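Local coordinates for endo-beta-mannanase (Rhizomucor miehei, PDB 4QP0), which probably catalyses the random hydrolysis of beta-1,4-mannosidic linkages in mannans, galactomannans and glucomannans, at residues A[37-41]-A[91-96]; A[27-31]-A[54-58]; A[323-327]-A[336-340]. All coordinates share one frame; numbering follows the deposited sequence.

Contact 1 of 3, residues A[37-41]-A[91-96]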
loop_
_atom_site.group_PDB
_atom_site.type_symbol
_atom_site.label_atom_id
_atom_site.label_comp_id
_atom_site.label_asym_id
_atom_site.label_seq_id
_atom_site.Cartn_x
_atom_site.Cartn_y
_atom_site.Cartn_z
ATOM N N VAL A 37 0.943 17.807 7.146
ATOM C CA VAL A 37 1.931 16.852 6.645
ATOM C C VAL A 37 3.035 16.703 7.680
ATOM O O VAL A 37 3.461 15.589 7.975
ATOM C CB VAL A 37 2.507 17.269 5.268
ATOM C CG1 VAL A 37 3.675 16.379 4.866
ATOM C CG2 VAL A 37 1.423 17.220 4.197
ATOM N N LYS A 38 3.470 17.833 8.233
ATOM C CA LYS A 38 4.458 17.867 9.315
ATOM C C LYS A 38 3.946 17.182 10.579
ATOM O O LYS A 38 4.691 16.466 11.250
ATOM C CB LYS A 38 4.862 19.314 9.633
ATOM C CG LYS A 38 6.142 19.785 8.950
ATOM C CD LYS A 38 6.223 21.307 8.882
ATOM C CE LYS A 38 7.623 21.767 8.491
ATOM N NZ LYS A 38 7.670 23.115 7.843
ATOM N N GLN A 39 2.671 17.411 10.888
ATOM C CA GLN A 39 2.016 16.836 12.063
ATOM C C GLN A 39 2.023 15.307 12.023
ATOM O O GLN A 39 2.375 14.661 13.012
ATOM C CB GLN A 39 0.581 17.363 12.171
ATOM C CG GLN A 39 -0.162 16.986 13.443
ATOM C CD GLN A 39 0.244 17.831 14.637
ATOM O OE1 GLN A 39 -0.509 18.703 15.074
ATOM N NE2 GLN A 39 1.440 17.584 15.168
ATOM N N VAL A 40 1.646 14.740 10.874
ATOM C CA VAL A 40 1.666 13.294 10.669
ATOM C C VAL A 40 3.011 12.721 11.112
ATOM O O VAL A 40 3.059 11.806 11.940
ATOM C CB VAL A 40 1.351 12.925 9.202
ATOM C CG1 VAL A 40 1.700 11.473 8.895
ATOM C CG2 VAL A 40 -0.114 13.184 8.897
ATOM N N PHE A 41 4.098 13.296 10.600
ATOM C CA PHE A 41 5.435 12.770 10.863
ATOM C C PHE A 41 5.915 12.928 12.303
ATOM O O PHE A 41 6.609 12.052 12.806
ATOM C CB PHE A 41 6.459 13.323 9.869
ATOM C CG PHE A 41 6.226 12.868 8.458
ATOM C CD1 PHE A 41 6.118 11.511 8.156
ATOM C CD2 PHE A 41 6.106 13.790 7.426
ATOM C CE1 PHE A 41 5.887 11.092 6.853
ATOM C CE2 PHE A 41 5.882 13.375 6.120
ATOM C CZ PHE A 41 5.770 12.028 5.836
ATOM N N TYR A 91 7.326 17.568 -1.159
ATOM C CA TYR A 91 7.281 18.093 0.195
ATOM C C TYR A 91 7.088 16.979 1.218
ATOM O O TYR A 91 7.677 17.016 2.301
ATOM C CB TYR A 91 6.204 19.172 0.331
ATOM C CG TYR A 91 6.169 19.802 1.708
ATOM C CD1 TYR A 91 7.103 20.773 2.083
ATOM C CD2 TYR A 91 5.210 19.415 2.647
ATOM C CE1 TYR A 91 7.075 21.344 3.352
ATOM C CE2 TYR A 91 5.176 19.979 3.917
ATOM C CZ TYR A 91 6.103 20.940 4.261
ATOM O OH TYR A 91 6.057 21.490 5.520
ATOM N N ILE A 92 6.278 15.983 0.866
ATOM C CA ILE A 92 6.050 14.837 1.747
ATOM C C ILE A 92 7.353 14.073 1.990
ATOM O O ILE A 92 7.717 13.806 3.143
ATOM C CB ILE A 92 4.945 13.905 1.208
ATOM C CG1 ILE A 92 3.580 14.580 1.355
ATOM C CG2 ILE A 92 4.945 12.575 1.953
ATOM C CD1 ILE A 92 2.493 13.968 0.493
ATOM N N ILE A 93 8.059 13.756 0.907
ATOM C CA ILE A 93 9.344 13.053 0.982
ATOM C C ILE A 93 10.350 13.818 1.834
ATOM O O ILE A 93 11.176 13.211 2.513
ATOM C CB ILE A 93 9.958 12.827 -0.417
ATOM C CG1 ILE A 93 8.972 12.108 -1.346
ATOM C CG2 ILE A 93 11.257 12.032 -0.324
ATOM C CD1 ILE A 93 9.436 12.055 -2.790
ATOM N N GLN A 94 10.283 15.147 1.770
ATOM C CA GLN A 94 11.226 16.024 2.461
ATOM C C GLN A 94 11.018 15.951 3.974
ATOM O O GLN A 94 11.967 15.738 4.723
ATOM C CB GLN A 94 11.066 17.465 1.973
ATOM C CG GLN A 94 12.134 18.415 2.490
ATOM C CD GLN A 94 11.744 19.873 2.345
ATOM O OE1 GLN A 94 12.504 20.674 1.796
ATOM N NE2 GLN A 94 10.559 20.228 2.837
ATOM N N GLN A 95 9.766 16.118 4.395
ATOM C CA GLN A 95 9.393 16.053 5.800
ATOM C C GLN A 95 9.547 14.648 6.362
ATOM O O GLN A 95 9.862 14.484 7.551
ATOM C CB GLN A 95 7.961 16.555 6.009
ATOM C CG GLN A 95 7.759 18.030 5.700
ATOM C CD GLN A 95 8.852 18.905 6.270
ATOM O OE1 GLN A 95 9.389 19.770 5.577
ATOM N NE2 GLN A 95 9.199 18.678 7.534
ATOM N N ALA A 96 9.339 13.639 5.512
ATOM C CA ALA A 96 9.598 12.256 5.916
ATOM C C ALA A 96 11.076 12.092 6.279
ATOM O O ALA A 96 11.402 11.705 7.412
ATOM C CB ALA A 96 9.186 11.280 4.827
#

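Contact 2 of 3, residues A[27-31]-A[54-58]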
loop_
_atom_site.group_PDB
_atom_site.type_symbol
_atom_site.label_atom_id
_atom_site.label_comp_id
_atom_site.label_asym_id
_atom_site.label_seq_id
_atom_site.Cartn_x
_atom_site.Cartn_y
_atom_site.Cartn_z
ATOM N N TYR A 27 -3.176 7.761 3.572
ATOM C CA TYR A 27 -3.427 7.947 2.146
ATOM C C TYR A 27 -3.594 9.424 1.777
ATOM O O TYR A 27 -3.283 9.836 0.650
ATOM C CB TYR A 27 -4.681 7.159 1.735
ATOM C CG TYR A 27 -5.988 7.874 2.021
ATOM C CD1 TYR A 27 -6.585 8.683 1.053
ATOM C CD2 TYR A 27 -6.624 7.750 3.262
ATOM C CE1 TYR A 27 -7.774 9.346 1.309
ATOM C CE2 TYR A 27 -7.821 8.407 3.525
ATOM C CZ TYR A 27 -8.391 9.206 2.544
ATOM O OH TYR A 27 -9.576 9.873 2.779
ATOM N N TYR A 28 -4.075 10.204 2.747
ATOM C CA TYR A 28 -4.508 11.587 2.551
ATOM C C TYR A 28 -3.371 12.605 2.625
ATOM O O TYR A 28 -3.623 13.820 2.653
ATOM C CB TYR A 28 -5.590 11.948 3.584
ATOM C CG TYR A 28 -5.131 11.779 5.021
ATOM C CD1 TYR A 28 -4.605 12.853 5.738
ATOM C CD2 TYR A 28 -5.205 10.539 5.659
ATOM C CE1 TYR A 28 -4.178 12.702 7.047
ATOM C CE2 TYR A 28 -4.774 10.382 6.968
ATOM C CZ TYR A 28 -4.265 11.465 7.656
ATOM O OH TYR A 28 -3.840 11.309 8.950
ATOM N N LEU A 29 -2.125 12.130 2.672
ATOM C CA LEU A 29 -0.984 13.042 2.729
ATOM C C LEU A 29 -0.926 13.952 1.500
ATOM O O LEU A 29 -0.635 15.146 1.615
ATOM C CB LEU A 29 0.331 12.280 2.928
ATOM C CG LEU A 29 0.740 12.049 4.393
ATOM C CD1 LEU A 29 1.890 11.054 4.501
ATOM C CD2 LEU A 29 1.100 13.359 5.084
ATOM N N MET A 30 -1.240 13.375 0.338
ATOM C CA MET A 30 -1.269 14.102 -0.930
ATOM C C MET A 30 -2.238 15.303 -0.995
ATOM O O MET A 30 -2.134 16.129 -1.896
ATOM C CB MET A 30 -1.519 13.130 -2.098
ATOM C CG MET A 30 -2.853 12.403 -2.073
ATOM S SD MET A 30 -3.117 11.512 -3.621
ATOM C CE MET A 30 -4.690 10.717 -3.295
ATOM N N THR A 31 -3.175 15.400 -0.053
ATOM C CA THR A 31 -4.150 16.499 -0.063
ATOM C C THR A 31 -4.041 17.395 1.157
ATOM O O THR A 31 -4.744 18.400 1.259
ATOM C CB THR A 31 -5.609 15.998 -0.177
ATOM O OG1 THR A 31 -5.915 15.135 0.930
ATOM C CG2 THR A 31 -5.845 15.273 -1.508
ATOM N N THR A 54 1.240 5.331 1.939
ATOM C CA THR A 54 0.391 6.423 1.458
ATOM C C THR A 54 0.245 6.430 -0.067
ATOM O O THR A 54 1.018 5.791 -0.776
ATOM C CB THR A 54 0.884 7.802 1.972
ATOM O OG1 THR A 54 -0.018 8.837 1.553
ATOM C CG2 THR A 54 2.288 8.119 1.472
ATOM N N TRP A 55 -0.749 7.176 -0.540
ATOM C CA TRP A 55 -1.136 7.269 -1.950
ATOM C C TRP A 55 -0.190 8.107 -2.771
ATOM O O TRP A 55 0.134 9.234 -2.376
ATOM C CB TRP A 55 -2.526 7.901 -2.037
ATOM C CG TRP A 55 -3.706 7.011 -1.692
ATOM C CD1 TRP A 55 -5.059 7.351 -1.746
ATOM C CD2 TRP A 55 -3.692 5.597 -1.263
ATOM N NE1 TRP A 55 -5.851 6.293 -1.383
ATOM C CE2 TRP A 55 -5.100 5.209 -1.089
ATOM C CE3 TRP A 55 -2.695 4.649 -1.023
ATOM C CZ2 TRP A 55 -5.468 3.933 -0.670
ATOM C CZ3 TRP A 55 -3.079 3.367 -0.603
ATOM C CH2 TRP A 55 -4.436 3.019 -0.429
ATOM N N LEU A 56 0.249 7.575 -3.916
ATOM C CA LEU A 56 0.995 8.357 -4.919
ATOM C C LEU A 56 0.323 8.236 -6.288
ATOM O O LEU A 56 0.980 8.052 -7.317
ATOM C CB LEU A 56 2.469 7.941 -5.010
ATOM C CG LEU A 56 3.504 9.069 -5.218
ATOM C CD1 LEU A 56 4.884 8.514 -5.526
ATOM C CD2 LEU A 56 3.104 10.061 -6.301
ATOM N N PHE A 57 -1.000 8.324 -6.267
ATOM C CA PHE A 57 -1.842 8.349 -7.450
ATOM C C PHE A 57 -2.966 9.324 -7.123
ATOM O O PHE A 57 -3.316 9.495 -5.946
ATOM C CB PHE A 57 -2.421 6.957 -7.742
ATOM C CG PHE A 57 -3.278 6.409 -6.627
ATOM C CD1 PHE A 57 -4.659 6.590 -6.639
ATOM C CD2 PHE A 57 -2.703 5.722 -5.556
ATOM C CE1 PHE A 57 -5.442 6.105 -5.607
ATOM C CE2 PHE A 57 -3.482 5.232 -4.523
ATOM C CZ PHE A 57 -4.850 5.431 -4.544
ATOM N N ASN A 58 -3.505 9.984 -8.142
ATOM C CA ASN A 58 -4.614 10.919 -7.947
ATOM C C ASN A 58 -5.110 11.387 -9.303
ATOM O O ASN A 58 -4.628 12.378 -9.843
ATOM C CB ASN A 58 -4.205 12.112 -7.061
ATOM C CG ASN A 58 -5.397 12.897 -6.545
ATOM O OD1 ASN A 58 -6.398 13.062 -7.247
ATOM N ND2 ASN A 58 -5.297 13.394 -5.306
#

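Contact 3 of 3, residues A[323-327]-A[336-340]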
loop_
_atom_site.group_PDB
_atom_site.type_symbol
_atom_site.label_atom_id
_atom_site.label_comp_id
_atom_site.label_asym_id
_atom_site.label_seq_id
_atom_site.Cartn_x
_atom_site.Cartn_y
_atom_site.Cartn_z
ATOM N N PHE A 323 -1.087 -0.260 10.567
ATOM C CA PHE A 323 -2.503 -0.112 10.865
ATOM C C PHE A 323 -3.130 0.982 10.037
ATOM O O PHE A 323 -2.457 1.920 9.600
ATOM C CB PHE A 323 -2.753 0.152 12.355
ATOM C CG PHE A 323 -2.433 1.551 12.795
ATOM C CD1 PHE A 323 -3.382 2.560 12.701
ATOM C CD2 PHE A 323 -1.191 1.853 13.327
ATOM C CE1 PHE A 323 -3.088 3.848 13.118
ATOM C CE2 PHE A 323 -0.890 3.137 13.755
ATOM C CZ PHE A 323 -1.842 4.137 13.648
ATOM N N TRP A 324 -4.431 0.844 9.842
ATOM C CA TRP A 324 -5.219 1.841 9.164
ATOM C C TRP A 324 -6.183 2.398 10.176
ATOM O O TRP A 324 -7.018 1.659 10.693
ATOM C CB TRP A 324 -5.942 1.207 7.977
ATOM C CG TRP A 324 -6.842 2.151 7.224
ATOM C CD1 TRP A 324 -8.069 2.652 7.635
ATOM C CD2 TRP A 324 -6.632 2.722 5.876
ATOM N NE1 TRP A 324 -8.606 3.477 6.679
ATOM C CE2 TRP A 324 -7.791 3.567 5.603
ATOM C CE3 TRP A 324 -5.630 2.631 4.919
ATOM C CZ2 TRP A 324 -7.925 4.282 4.412
ATOM C CZ3 TRP A 324 -5.772 3.353 3.724
ATOM C CH2 TRP A 324 -6.896 4.153 3.478
ATOM N N GLN A 325 -6.089 3.691 10.495
ATOM C CA GLN A 325 -5.102 4.620 9.935
ATOM C C GLN A 325 -4.872 5.746 10.926
ATOM O O GLN A 325 -5.733 6.014 11.765
ATOM C CB GLN A 325 -5.592 5.208 8.611
ATOM C CG GLN A 325 -6.842 6.071 8.724
ATOM C CD GLN A 325 -7.293 6.596 7.372
ATOM O OE1 GLN A 325 -6.477 6.906 6.503
ATOM N NE2 GLN A 325 -8.599 6.704 7.194
ATOM N N ILE A 326 -3.723 6.410 10.833
ATOM C CA ILE A 326 -3.473 7.566 11.693
ATOM C C ILE A 326 -4.310 8.784 11.266
ATOM O O ILE A 326 -4.555 9.006 10.076
ATOM C CB ILE A 326 -1.964 7.909 11.814
ATOM C CG1 ILE A 326 -1.718 8.832 13.028
ATOM C CG2 ILE A 326 -1.420 8.490 10.516
ATOM C CD1 ILE A 326 -0.264 9.180 13.277
ATOM N N ALA A 327 -4.753 9.561 12.249
ATOM C CA ALA A 327 -5.661 10.673 12.002
ATOM C C ALA A 327 -5.073 12.019 12.389
ATOM O O ALA A 327 -4.922 12.320 13.574
ATOM C CB ALA A 327 -6.979 10.445 12.728
ATOM N N PHE A 336 -11.970 4.193 11.239
ATOM C CA PHE A 336 -10.702 3.548 11.574
ATOM C C PHE A 336 -9.622 4.530 12.038
ATOM O O PHE A 336 -8.526 4.113 12.417
ATOM C CB PHE A 336 -10.176 2.770 10.375
ATOM C CG PHE A 336 -11.101 1.691 9.877
ATOM C CD1 PHE A 336 -11.184 0.464 10.531
ATOM C CD2 PHE A 336 -11.859 1.890 8.731
ATOM C CE1 PHE A 336 -12.020 -0.536 10.059
ATOM C CE2 PHE A 336 -12.696 0.894 8.251
ATOM C CZ PHE A 336 -12.777 -0.322 8.916
ATOM N N GLY A 337 -9.931 5.824 12.003
ATOM C CA GLY A 337 -8.971 6.866 12.365
ATOM C C GLY A 337 -8.563 6.820 13.827
ATOM O O GLY A 337 -9.415 6.832 14.716
ATOM N N ILE A 338 -7.249 6.747 14.056
ATOM C CA ILE A 338 -6.650 6.757 15.390
ATOM C C ILE A 338 -5.772 7.998 15.528
ATOM O O ILE A 338 -4.933 8.263 14.668
ATOM C CB ILE A 338 -5.801 5.483 15.638
ATOM C CG1 ILE A 338 -6.708 4.281 15.918
ATOM C CG2 ILE A 338 -4.831 5.686 16.800
ATOM C CD1 ILE A 338 -6.000 2.940 15.906
ATOM N N CYS A 339 -5.983 8.764 16.597
ATOM C CA CYS A 339 -5.176 9.956 16.856
ATOM C C CYS A 339 -4.026 9.588 17.782
ATOM O O CYS A 339 -4.108 8.601 18.505
ATOM C CB CYS A 339 -6.012 11.067 17.500
ATOM S SG CYS A 339 -7.664 11.327 16.809
ATOM N N ALA A 340 -2.954 10.375 17.755
ATOM C CA ALA A 340 -1.859 10.202 18.703
ATOM C C ALA A 340 -2.278 10.726 20.074
ATOM O O ALA A 340 -1.732 10.313 21.099
ATOM C CB ALA A 340 -0.613 10.918 18.218
HETATM O O HOH W 1 -2.917 11.891 15.480
#

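Contact 1 of 3, residues A[37-41]-A[91-96]
V37, F41, I92 and A96 make the apolar centre between two helices of the barrel's outer layer. The F41 ring presents one face to the backbone of the facing helix: A96 CA stands 3.8 Å from the ring centroid and 10° off the normal, a CH-pi contact over the middle of the ring. Having CG beside its own backbone N (chi1 -66°) sends this phenyl group across the gap, where its rim atom CZ meets A96 CB at 3.6 Å and also touches I92 CG2. One turn earlier V37 faces the other helix, and its CG1, 3.9 Å from I92 CG1, also packs against CE2 of the Y91 ring.

Q95 divides the oily part from the polar part. Its CB lies 3.6 Å from F41 CD2, while its CG sits over one face of the Y91 ring near the rim. A bend at chi2 then turns the amide toward the K38 chain, putting NE2 3.5 Å from K38 CG. K38 stretches past this amide at the exposed border, its chain extended beyond CG, and NZ ends at the edge of the Y91 ring, giving a weak hydrogen bond to Y91 OH at 3.3 Å.

The axes of segments 37-41 and 91-96 approach to 9.6 Å with a crossing angle of -34°; helices 34-47 and 87-98 run broadly the same way around the TIM barrel. Beneath them, I92 and A96 rest on L103 of strand 102-106, and I92 also reaches L29 in the loop that leads into helix 34-47.

Contact 2 of 3, residues A[27-31]-A[54-58]
Y27 and M30 pack around the indole of W55 in a buried loop-against-strand contact at the C-terminal end of the TIM barrel, the end where glycoside hydrolase family 5 enzymes carry their active site. Residues 27-31 belong to the loop that leaves strand 17-25, and 54-58 run out of the adjacent parallel strand 51-55.

The indole is covered on both faces. Over one of them Y27 CB stands 3.3 Å from the centroid of the five-membered ring and almost exactly on its normal, a CH-pi contact. On the opposite face F57, which follows W55 by two residues, brings its CZ 3.2 Å above the plane. Beyond CB the Y27 ring turns off at a slant, its plane 55° from that of the indole, and its CD1 comes nearest, 3.5 Å from W55 CD1. N174, in the loop after strand 167-171, adds another neighbour to the indole.

Closer to the strand, the T54 hydroxyl is beside L29 CB, but its hydrogen bond goes to A26 O, just ahead of the loop. L29 continues outward toward V37, V40 and I92, joining this layer to the helices behind it.

M30 approaches the indole at its edge. Its CG lies between backbone N and carbonyl carbon (chi1 63°) and the chain is extended from there, which carries the thioether to W55, with CE in the ring plane and 3.7 Å from W55 CD1. The sulfur approaches F57 O to 3.1 Å. It also accepts a weak hydrogen bond from the side-chain amide of N58, ND2 to M30 SD 3.3 Å with an N-H...S angle of 144°.

Contact 3 of 3, residues A[323-327]-A[336-340]
Q325 and A327 exchange backbone hydrogen bonds with the segment 336-340, making a single beta bridge, I326 with I338, inside the loop that follows the last strand of the TIM barrel, 320-323. The peptide bond between W324 and Q325 is cis.

Three backbone hydrogen bonds join the segments, and the second and third of them make the bridge. Q325 N donates to F336 O at 3.1 Å from above the carbonyl plane, 57° out of it. In return, Q325 O receives I338 N at 2.8 Å, nearly head-on with a C=O...N angle of 168°. A327 N then donates to I338 O, also at 2.8 Å, again from above the plane. Two of these acceptors take an extra CA-H...O contact: Q325 O from G337 CA and I338 O from I326 CA. Where the backbones diverge, a water carries on the link, donating to A327 O and accepting from A340 N.

Other polar groups find partners outside the two segments. D334 serves W324 NE1 with OD2 and F336 N with OD1, and C339 N reaches D342 OD2. The disulfide of C339 with C330 ties the loop back on itself.

Apolar groups finish the contact. I338 CB lies 4.0 Å from F323 CE1, and both side chains reach V349 of helix 345-358. With CG anti to the backbone N (chi1 178°), the W324 indole swings out past F336, whose CB meets its edge in the ring plane, 3.5 Å from W324 CD1.

Overall arrangement
Starting from the N terminus, the chain leaves strand 17-25 into residues 27-31, runs through helix 34-47 and returns on strand 51-55, where contact 2 closes that first excursion. Contact 1 opens within it, at 37-41, but closes only at 91-96 on helix 87-98, so the two cross; they touch through L29. Together they join the first two strands of the barrel to the first two outer helices. Contact 3 comes in series, much later, and closes the short loop after strand 320-323. It meets contact 2 where the barrel closes, Y28 OH lying 2.7 Å from I326 O in a probable hydrogen bond.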